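Local coordinates for protein RNA-dependent RNA polymerase (Dera Ghazi Khan orthonairovirus, PDB 6DX2) that carries a viral OTU-type cysteine protease domain, the part in this structure, and as a whole protein probably acts as an RNA-directed RNA polymerase, at residues F4-I9 with G136-A141; Y45-L50 with T140-K145; T115-E120 with A130-P135. All coordinates share one frame; numbering follows the deposited sequence.

In the fold
Near the N terminus, loop 4-9 precedes strand 12-13. Its partner, 136-141, comes much later in the chain, so interaction 1 closes a long loop and ties the N-terminal arm to the loop between strands 127-133 and 142-147. Interaction 2 starts from helix 42-52 and ends on strand 142-147, closing a shorter loop. Both loops end on the same part of the chain, with Thr140 and Ala141 common to the two. Interaction 3 lies within both: it is the local hairpin of strands 116-121 and 127-133. Strand 116-121 is also the neighbour of strand 142-147 in the mixed sheet. The three contacts thus join N-terminal loop, helix and sheet of the OTU domain.

Interaction 1 of 3, residues F4-I9 with G136-A141; sequences FHLDDI and GLVSTA
Asp7 reaches across to the 3-10 turn 138-140 and holds Ser139 with both carboxylate oxygens. OD1 of Asp7 accepts the backbone N-H of Ser139 at 2.8 Å, with an N-H...O angle of 154°. OD2 of Asp7 takes the hydroxyl OG of Ser139 at a short 2.5 Å. Each oxygen uses its syn lone pair, so the carboxylate grips the serine as a two-pronged acceptor. The Ser139 OG stands between its own backbone N and carbonyl carbon (chi1 61°), on the side that faces Asp7. The carboxylate also lies at the start of the turn, where N-H groups would favour its negative charge.

Val138 and Leu6 supply the apolar part. Val138 CG1 meets Leu6 CB at 3.7 Å, and the two side chains cross obliquely. The other branch, Val138 CG2, rests 3.6 Å from Leu6 O. Phe31 touches both side chains, and Trp119 lies against Val138.

Leu137 CB stays near Asp7 OD1 at 3.6 Å, beside the polar grip. Such a bidentate carboxylate holding a backbone N-H and a hydroxyl of one residue fixes the N-terminal arm of this OTU domain to the loop between strands 127-133 and 142-147.

Interaction 2 of 3, residues Y45-L50 with T140-K145; sequences YSVSFL and TALNLK
The helix carrying Ser46, Val47 and Leu50 runs roughly antiparallel to the strand carrying Leu142 and Leu144, with 8.9 Å between the axes of the two segments and 144° between their directions. No hydrogen bond crosses the gap. The contact is mostly apolar.

Leu50 carries most of the helix side. Its CG lies anti to the carbonyl carbon (chi1 -69°), and CD1 then extends anti to CA (chi2 172°). This methyl touches three successive residues: Leu142 CB at 3.9 Å, the carbonyl Asn143 O at 3.6 Å and Leu144 CD2 at 3.9 Å. Leu50 and Leu142 run alongside in opposite senses, and Leu142 CD2 lies 4.0 Å from Leu50 CB.

Val47 offers a second point of contact. Its CG1 meets Leu142 CD1 at 3.7 Å, with the two side chains roughly perpendicular. Its CG2 comes within 4.2 Å of Leu144 CD1.

This is a helix packed on one face of a mixed beta sheet, part of the alpha/beta fold of OTU proteases. Helix 42-52 starts at Cys42 and probably corresponds to the helix that carries the nucleophilic cysteine at its N terminus in that family. Strand 142-147 lies between strands 116-121 and 150-156, and Pro153 of the latter also touches Ser46 and Leu50.

Ser46 meets Leu144 through carbon: its CB is 3.8 Å from Leu144 CD2. Its hydroxyl turns to the backbone carbonyl of Cys42, one helical turn earlier. The CB of Asn143 points away from the helix. Its amide OD1 accepts from Trp119 NE1, and ND2 donates to Val138 O.

Interaction 3 of 3, residues T115-E120 with A130-P135; sequences TIILWE and ATKYGP
Ile116 and Tyr133 form a hydrogen-bonded antiparallel pair, and Leu118 and Thr131 form the next one. Ile116 N binds Tyr133 O at 2.9 Å, and Tyr133 N binds Ile116 O at 2.8 Å. Leu118 N to Thr131 O is also 2.8 Å, while the return bond from Thr131 N to Leu118 O is longer at 3.1 Å, its donor tilted 25° from the carbonyl plane. Between these pairs, CA-H groups of Ile117 and Lys132 point at carbonyls of the partner strand.

Apolar contacts line both faces. On one, the methyl CB of Ala130 approaches Trp119 CE3 at 3.5 Å. Farther along that face, Lys132 CG lies against both Ile117 CG1 and Thr115 CG2. On the other face, Leu118 CD1 nears Tyr133 CE2 at 4.1 Å.

Polar groups toward both ends of the pair find further partners. A water donates to Leu118 O and to Glu120 OE1 (2.6 Å) and also bonds Thr131 OG1; that hydroxyl has a second partner in Asn20 OD1. The Lys132 chain bends at chi3 and chi4 (85° and 84°) and NZ reaches Gly134 O at 2.8 Å. NZ also bonds Gly136 O, and the lysine makes cation-pi contacts with Trp11 and Tyr19. Two carbonyls and two cation-pi partners would help a buried lysine keep its positive charge near the open end of this hairpin.

Interaction 1 of 3, residues F4-I9 with G136-A141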
loop_
_atom_site.group_PDB
_atom_site.type_symbol
_atom_site.label_atom_id
_atom_site.label_comp_id
_atom_site.label_asym_id
_atom_site.label_seq_id
_atom_site.Cartn_x
_atom_site.Cartn_y
_atom_site.Cartn_z
ATOM N N PHE A 4 -8.818 1.007 -20.581
ATOM C CA PHE A 4 -8.838 2.367 -21.100
ATOM C C PHE A 4 -8.861 3.391 -19.973
ATOM O O PHE A 4 -8.210 4.435 -20.072
ATOM C CB PHE A 4 -10.046 2.563 -22.026
ATOM C CG PHE A 4 -10.047 3.875 -22.769
ATOM C CD1 PHE A 4 -11.232 4.411 -23.247
ATOM C CD2 PHE A 4 -8.866 4.567 -22.998
ATOM C CE1 PHE A 4 -11.242 5.617 -23.935
ATOM C CE2 PHE A 4 -8.869 5.769 -23.678
ATOM C CZ PHE A 4 -10.058 6.296 -24.150
ATOM N N HIS A 5 -9.592 3.104 -18.899
ATOM C CA HIS A 5 -9.622 3.958 -17.719
ATOM C C HIS A 5 -9.369 3.100 -16.491
ATOM O O HIS A 5 -10.040 2.080 -16.285
ATOM C CB HIS A 5 -10.956 4.700 -17.590
ATOM C CG HIS A 5 -11.315 5.510 -18.804
ATOM N ND1 HIS A 5 -10.640 6.661 -19.160
ATOM C CD2 HIS A 5 -12.274 5.332 -19.743
ATOM C CE1 HIS A 5 -11.172 7.157 -20.263
ATOM N NE2 HIS A 5 -12.164 6.369 -20.638
ATOM N N LEU A 6 -8.397 3.526 -15.680
ATOM C CA LEU A 6 -8.068 2.798 -14.465
ATOM C C LEU A 6 -9.286 2.617 -13.566
ATOM O O LEU A 6 -9.445 1.561 -12.953
ATOM C CB LEU A 6 -6.960 3.522 -13.730
ATOM C CG LEU A 6 -5.685 3.447 -14.554
ATOM C CD1 LEU A 6 -4.587 3.911 -13.704
ATOM C CD2 LEU A 6 -5.470 1.979 -14.963
ATOM N N ASP A 7 -10.183 3.622 -13.508
ATOM C CA ASP A 7 -11.353 3.495 -12.642
ATOM C C ASP A 7 -12.390 2.495 -13.180
ATOM O O ASP A 7 -13.374 2.230 -12.474
ATOM C CB ASP A 7 -12.011 4.864 -12.404
ATOM C CG ASP A 7 -11.313 5.657 -11.297
ATOM O OD1 ASP A 7 -10.321 5.160 -10.830
ATOM O OD2 ASP A 7 -11.772 6.727 -10.880
ATOM N N ASP A 8 -12.181 1.932 -14.375
ATOM C CA ASP A 8 -13.067 0.907 -14.928
ATOM C C ASP A 8 -12.478 -0.490 -14.851
ATOM O O ASP A 8 -13.001 -1.400 -15.494
ATOM C CB ASP A 8 -13.399 1.216 -16.373
ATOM C CG ASP A 8 -14.126 2.515 -16.526
ATOM O OD1 ASP A 8 -15.104 2.751 -15.769
ATOM O OD2 ASP A 8 -13.697 3.300 -17.391
ATOM N N ILE A 9 -11.379 -0.667 -14.110
ATOM C CA ILE A 9 -10.798 -1.990 -13.930
ATOM C C ILE A 9 -11.792 -2.856 -13.181
ATOM O O ILE A 9 -12.547 -2.368 -12.329
ATOM C CB ILE A 9 -9.465 -1.908 -13.166
ATOM C CG1 ILE A 9 -8.352 -1.441 -14.093
ATOM C CG2 ILE A 9 -9.040 -3.270 -12.516
ATOM C CD1 ILE A 9 -7.052 -1.137 -13.340
ATOM N N GLY A 136 -12.528 1.731 -2.568
ATOM C CA GLY A 136 -12.533 2.904 -3.405
ATOM C C GLY A 136 -11.938 2.639 -4.777
ATOM O O GLY A 136 -11.569 1.531 -5.142
ATOM N N LEU A 137 -11.863 3.691 -5.561
ATOM C CA LEU A 137 -11.459 3.601 -6.961
ATOM C C LEU A 137 -9.978 3.905 -7.135
ATOM O O LEU A 137 -9.386 4.607 -6.314
ATOM C CB LEU A 137 -12.250 4.609 -7.802
ATOM C CG LEU A 137 -13.790 4.477 -7.774
ATOM C CD1 LEU A 137 -14.461 5.701 -8.413
ATOM C CD2 LEU A 137 -14.194 3.158 -8.449
ATOM N N VAL A 138 -9.391 3.449 -8.248
ATOM C CA VAL A 138 -7.958 3.715 -8.490
ATOM C C VAL A 138 -7.611 5.202 -8.347
ATOM O O VAL A 138 -6.638 5.570 -7.667
ATOM C CB VAL A 138 -7.516 3.190 -9.861
ATOM C CG1 VAL A 138 -6.067 3.694 -10.191
ATOM C CG2 VAL A 138 -7.574 1.693 -9.882
ATOM N N SER A 139 -8.428 6.079 -8.929
ATOM C CA SER A 139 -8.107 7.496 -8.936
ATOM C C SER A 139 -8.086 8.112 -7.551
ATOM O O SER A 139 -7.465 9.164 -7.380
ATOM C CB SER A 139 -9.091 8.266 -9.798
ATOM O OG SER A 139 -10.416 8.145 -9.327
ATOM N N THR A 140 -8.760 7.503 -6.556
ATOM C CA THR A 140 -8.726 8.042 -5.207
ATOM C C THR A 140 -7.765 7.286 -4.320
ATOM O O THR A 140 -7.585 7.674 -3.176
ATOM C CB THR A 140 -10.155 8.000 -4.582
ATOM O OG1 THR A 140 -10.652 6.654 -4.563
ATOM C CG2 THR A 140 -11.131 8.798 -5.412
ATOM N N ALA A 141 -7.220 6.184 -4.795
ATOM C CA ALA A 141 -6.384 5.366 -3.959
ATOM C C ALA A 141 -4.990 5.961 -3.820
ATOM O O ALA A 141 -4.548 6.787 -4.636
ATOM C CB ALA A 141 -6.268 3.950 -4.557
#

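Interaction 2 of 3, residues Y45-L50 with T140-K145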
loop_
_atom_site.group_PDB
_atom_site.type_symbol
_atom_site.label_atom_id
_atom_site.label_comp_id
_atom_site.label_asym_id
_atom_site.label_seq_id
_atom_site.Cartn_x
_atom_site.Cartn_y
_atom_site.Cartn_z
ATOM N N TYR A 45 7.635 6.193 3.335
ATOM C CA TYR A 45 7.929 7.395 2.546
ATOM C C TYR A 45 6.883 7.567 1.468
ATOM O O TYR A 45 6.443 8.691 1.182
ATOM C CB TYR A 45 9.266 7.285 1.844
ATOM C CG TYR A 45 10.501 7.271 2.740
ATOM C CD1 TYR A 45 10.436 7.714 4.086
ATOM C CD2 TYR A 45 11.668 6.673 2.280
ATOM C CE1 TYR A 45 11.606 7.663 4.920
ATOM C CE2 TYR A 45 12.783 6.572 3.099
ATOM C CZ TYR A 45 12.745 7.063 4.403
ATOM O OH TYR A 45 13.867 6.959 5.199
ATOM N N SER A 46 6.524 6.453 0.818
ATOM C CA SER A 46 5.643 6.523 -0.333
ATOM C C SER A 46 4.253 6.963 0.079
ATOM O O SER A 46 3.641 7.821 -0.598
ATOM C CB SER A 46 5.614 5.173 -1.026
ATOM O OG SER A 46 6.854 4.910 -1.655
ATOM N N VAL A 47 3.722 6.352 1.141
ATOM C CA VAL A 47 2.404 6.737 1.643
ATOM C C VAL A 47 2.424 8.186 2.109
ATOM O O VAL A 47 1.519 8.966 1.780
ATOM C CB VAL A 47 1.985 5.791 2.773
ATOM C CG1 VAL A 47 0.765 6.385 3.528
ATOM C CG2 VAL A 47 1.673 4.469 2.121
ATOM N N SER A 48 3.510 8.599 2.804
ATOM C CA SER A 48 3.585 9.983 3.233
ATOM C C SER A 48 3.595 10.918 2.010
ATOM O O SER A 48 2.940 11.963 2.006
ATOM C CB SER A 48 4.843 10.214 4.086
ATOM O OG SER A 48 4.921 11.548 4.583
ATOM N N PHE A 49 4.349 10.554 0.969
ATOM C CA PHE A 49 4.384 11.416 -0.213
ATOM C C PHE A 49 2.990 11.617 -0.784
ATOM O O PHE A 49 2.630 12.746 -1.169
ATOM C CB PHE A 49 5.285 10.833 -1.306
ATOM C CG PHE A 49 5.403 11.779 -2.507
ATOM C CD1 PHE A 49 6.170 12.918 -2.417
ATOM C CD2 PHE A 49 4.639 11.566 -3.642
ATOM C CE1 PHE A 49 6.276 13.827 -3.505
ATOM C CE2 PHE A 49 4.719 12.462 -4.714
ATOM C CZ PHE A 49 5.545 13.583 -4.629
ATOM N N LEU A 50 2.221 10.529 -0.870
ATOM C CA LEU A 50 0.895 10.609 -1.481
ATOM C C LEU A 50 -0.103 11.340 -0.602
ATOM O O LEU A 50 -1.030 11.976 -1.141
ATOM C CB LEU A 50 0.398 9.223 -1.824
ATOM C CG LEU A 50 1.197 8.593 -2.974
ATOM C CD1 LEU A 50 0.787 7.170 -3.140
ATOM C CD2 LEU A 50 0.984 9.346 -4.330
ATOM N N THR A 140 -8.760 7.503 -6.556
ATOM C CA THR A 140 -8.726 8.042 -5.207
ATOM C C THR A 140 -7.765 7.286 -4.320
ATOM O O THR A 140 -7.585 7.674 -3.176
ATOM C CB THR A 140 -10.155 8.000 -4.582
ATOM O OG1 THR A 140 -10.652 6.654 -4.563
ATOM C CG2 THR A 140 -11.131 8.798 -5.412
ATOM N N ALA A 141 -7.220 6.184 -4.795
ATOM C CA ALA A 141 -6.384 5.366 -3.959
ATOM C C ALA A 141 -4.990 5.961 -3.820
ATOM O O ALA A 141 -4.548 6.787 -4.636
ATOM C CB ALA A 141 -6.268 3.950 -4.557
ATOM N N LEU A 142 -4.287 5.454 -2.828
ATOM C CA LEU A 142 -2.821 5.542 -2.809
ATOM C C LEU A 142 -2.305 4.371 -3.628
ATOM O O LEU A 142 -2.365 3.215 -3.187
ATOM C CB LEU A 142 -2.252 5.526 -1.402
ATOM C CG LEU A 142 -2.824 6.402 -0.302
ATOM C CD1 LEU A 142 -1.812 6.453 0.865
ATOM C CD2 LEU A 142 -3.155 7.743 -0.697
ATOM N N ASN A 143 -1.759 4.696 -4.786
ATOM C CA ASN A 143 -1.252 3.727 -5.743
ATOM C C ASN A 143 0.228 3.578 -5.492
ATOM O O ASN A 143 0.963 4.549 -5.672
ATOM C CB ASN A 143 -1.523 4.207 -7.162
ATOM C CG ASN A 143 -3.003 4.151 -7.466
ATOM O OD1 ASN A 143 -3.535 3.062 -7.572
ATOM N ND2 ASN A 143 -3.697 5.285 -7.372
ATOM N N LEU A 144 0.657 2.350 -5.186
ATOM C CA LEU A 144 2.059 2.070 -4.876
ATOM C C LEU A 144 2.584 1.088 -5.888
ATOM O O LEU A 144 1.911 0.084 -6.176
ATOM C CB LEU A 144 2.167 1.438 -3.449
ATOM C CG LEU A 144 1.640 2.346 -2.332
ATOM C CD1 LEU A 144 1.837 1.616 -1.017
ATOM C CD2 LEU A 144 2.375 3.718 -2.284
ATOM N N LYS A 145 3.778 1.372 -6.397
ATOM C CA LYS A 145 4.459 0.481 -7.306
ATOM C C LYS A 145 5.451 -0.337 -6.521
ATOM O O LYS A 145 6.354 0.216 -5.872
ATOM C CB LYS A 145 5.173 1.254 -8.405
ATOM C CG LYS A 145 5.839 0.373 -9.463
ATOM C CD LYS A 145 6.469 1.241 -10.578
ATOM C CE LYS A 145 7.831 1.741 -10.149
ATOM N NZ LYS A 145 8.351 2.758 -11.103
#

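Interaction 3 of 3, residues T115-E120 with A130-P135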
loop_
_atom_site.group_PDB
_atom_site.type_symbol
_atom_site.label_atom_id
_atom_site.label_comp_id
_atom_site.label_asym_id
_atom_site.label_seq_id
_atom_site.Cartn_x
_atom_site.Cartn_y
_atom_site.Cartn_z
ATOM N N THR A 115 -8.192 3.966 0.322
ATOM C CA THR A 115 -7.948 2.762 -0.451
ATOM C C THR A 115 -6.496 2.789 -0.860
ATOM O O THR A 115 -5.986 3.859 -1.257
ATOM C CB THR A 115 -8.902 2.739 -1.657
ATOM O OG1 THR A 115 -10.240 2.520 -1.149
ATOM C CG2 THR A 115 -8.617 1.557 -2.610
ATOM N N ILE A 116 -5.835 1.625 -0.774
ATOM C CA ILE A 116 -4.434 1.504 -1.124
ATOM C C ILE A 116 -4.293 0.361 -2.102
ATOM O O ILE A 116 -4.859 -0.708 -1.881
ATOM C CB ILE A 116 -3.529 1.270 0.103
ATOM C CG1 ILE A 116 -3.688 2.475 1.078
ATOM C CG2 ILE A 116 -2.076 0.990 -0.391
ATOM C CD1 ILE A 116 -2.992 2.269 2.476
ATOM N N ILE A 117 -3.570 0.587 -3.195
ATOM C CA ILE A 117 -3.399 -0.451 -4.205
ATOM C C ILE A 117 -1.921 -0.748 -4.346
ATOM O O ILE A 117 -1.115 0.173 -4.529
ATOM C CB ILE A 117 -4.000 -0.033 -5.553
ATOM C CG1 ILE A 117 -5.475 0.234 -5.353
ATOM C CG2 ILE A 117 -3.710 -1.104 -6.650
ATOM C CD1 ILE A 117 -6.158 0.841 -6.642
ATOM N N LEU A 118 -1.566 -2.029 -4.253
ATOM C CA LEU A 118 -0.189 -2.451 -4.452
ATOM C C LEU A 118 -0.108 -3.003 -5.857
ATOM O O LEU A 118 -0.694 -4.050 -6.153
ATOM C CB LEU A 118 0.254 -3.497 -3.429
ATOM C CG LEU A 118 0.044 -3.148 -1.950
ATOM C CD1 LEU A 118 0.687 -4.228 -0.978
ATOM C CD2 LEU A 118 0.533 -1.729 -1.652
ATOM N N TRP A 119 0.610 -2.289 -6.739
ATOM C CA TRP A 119 0.786 -2.742 -8.107
ATOM C C TRP A 119 2.147 -3.420 -8.152
ATOM O O TRP A 119 3.187 -2.754 -8.136
ATOM C CB TRP A 119 0.778 -1.559 -9.073
ATOM C CG TRP A 119 -0.503 -0.741 -9.067
ATOM C CD1 TRP A 119 -0.761 0.392 -8.314
ATOM C CD2 TRP A 119 -1.678 -0.978 -9.851
ATOM N NE1 TRP A 119 -1.999 0.890 -8.622
ATOM C CE2 TRP A 119 -2.589 0.065 -9.555
ATOM C CE3 TRP A 119 -2.039 -1.958 -10.785
ATOM C CZ2 TRP A 119 -3.861 0.134 -10.091
ATOM C CZ3 TRP A 119 -3.339 -1.872 -11.361
ATOM C CH2 TRP A 119 -4.216 -0.840 -11.013
ATOM N N GLU A 120 2.159 -4.746 -8.210
ATOM C CA GLU A 120 3.410 -5.465 -8.372
ATOM C C GLU A 120 3.777 -5.475 -9.839
ATOM O O GLU A 120 3.017 -5.969 -10.684
ATOM C CB GLU A 120 3.309 -6.876 -7.804
ATOM C CG GLU A 120 3.502 -6.840 -6.272
ATOM C CD GLU A 120 3.037 -8.092 -5.545
ATOM O OE1 GLU A 120 2.088 -7.987 -4.727
ATOM O OE2 GLU A 120 3.628 -9.171 -5.784
ATOM N N ALA A 130 -2.102 -7.056 -9.036
ATOM C CA ALA A 130 -2.594 -5.838 -8.380
ATOM C C ALA A 130 -3.522 -6.233 -7.246
ATOM O O ALA A 130 -4.396 -7.093 -7.424
ATOM C CB ALA A 130 -3.324 -4.899 -9.303
ATOM N N THR A 131 -3.334 -5.602 -6.092
ATOM C CA THR A 131 -4.111 -5.930 -4.898
ATOM C C THR A 131 -4.626 -4.640 -4.309
ATOM O O THR A 131 -3.862 -3.708 -4.113
ATOM C CB THR A 131 -3.257 -6.680 -3.888
ATOM O OG1 THR A 131 -2.662 -7.809 -4.536
ATOM C CG2 THR A 131 -4.091 -7.200 -2.761
ATOM N N LYS A 132 -5.928 -4.564 -4.054
ATOM C CA LYS A 132 -6.524 -3.316 -3.621
ATOM C C LYS A 132 -7.114 -3.531 -2.238
ATOM O O LYS A 132 -7.881 -4.478 -2.015
ATOM C CB LYS A 132 -7.571 -2.870 -4.617
ATOM C CG LYS A 132 -8.389 -1.641 -4.176
ATOM C CD LYS A 132 -9.227 -1.068 -5.356
ATOM C CE LYS A 132 -10.563 -1.855 -5.429
ATOM N NZ LYS A 132 -11.605 -1.288 -4.455
ATOM N N TYR A 133 -6.769 -2.643 -1.323
ATOM C CA TYR A 133 -7.227 -2.705 0.063
ATOM C C TYR A 133 -8.167 -1.523 0.247
ATOM O O TYR A 133 -7.727 -0.378 0.174
ATOM C CB TYR A 133 -6.053 -2.606 1.030
ATOM C CG TYR A 133 -5.149 -3.793 0.933
ATOM C CD1 TYR A 133 -5.377 -4.906 1.702
ATOM C CD2 TYR A 133 -4.066 -3.807 0.033
ATOM C CE1 TYR A 133 -4.551 -6.024 1.624
ATOM C CE2 TYR A 133 -3.244 -4.958 -0.057
ATOM C CZ TYR A 133 -3.528 -6.028 0.720
ATOM O OH TYR A 133 -2.773 -7.170 0.676
ATOM N N GLY A 134 -9.447 -1.793 0.422
ATOM C CA GLY A 134 -10.434 -0.730 0.544
ATOM C C GLY A 134 -11.361 -0.684 -0.638
ATOM O O GLY A 134 -11.048 -1.156 -1.724
ATOM N N PRO A 135 -12.529 -0.067 -0.452
ATOM C CA PRO A 135 -13.598 -0.155 -1.460
ATOM C C PRO A 135 -13.538 0.886 -2.557
ATOM O O PRO A 135 -14.442 0.898 -3.415
ATOM C CB PRO A 135 -14.855 0.064 -0.612
ATOM C CG PRO A 135 -14.387 1.053 0.406
ATOM C CD PRO A 135 -12.968 0.596 0.791
HETATM O O HOH W 1 -0.152 -6.848 -5.568
#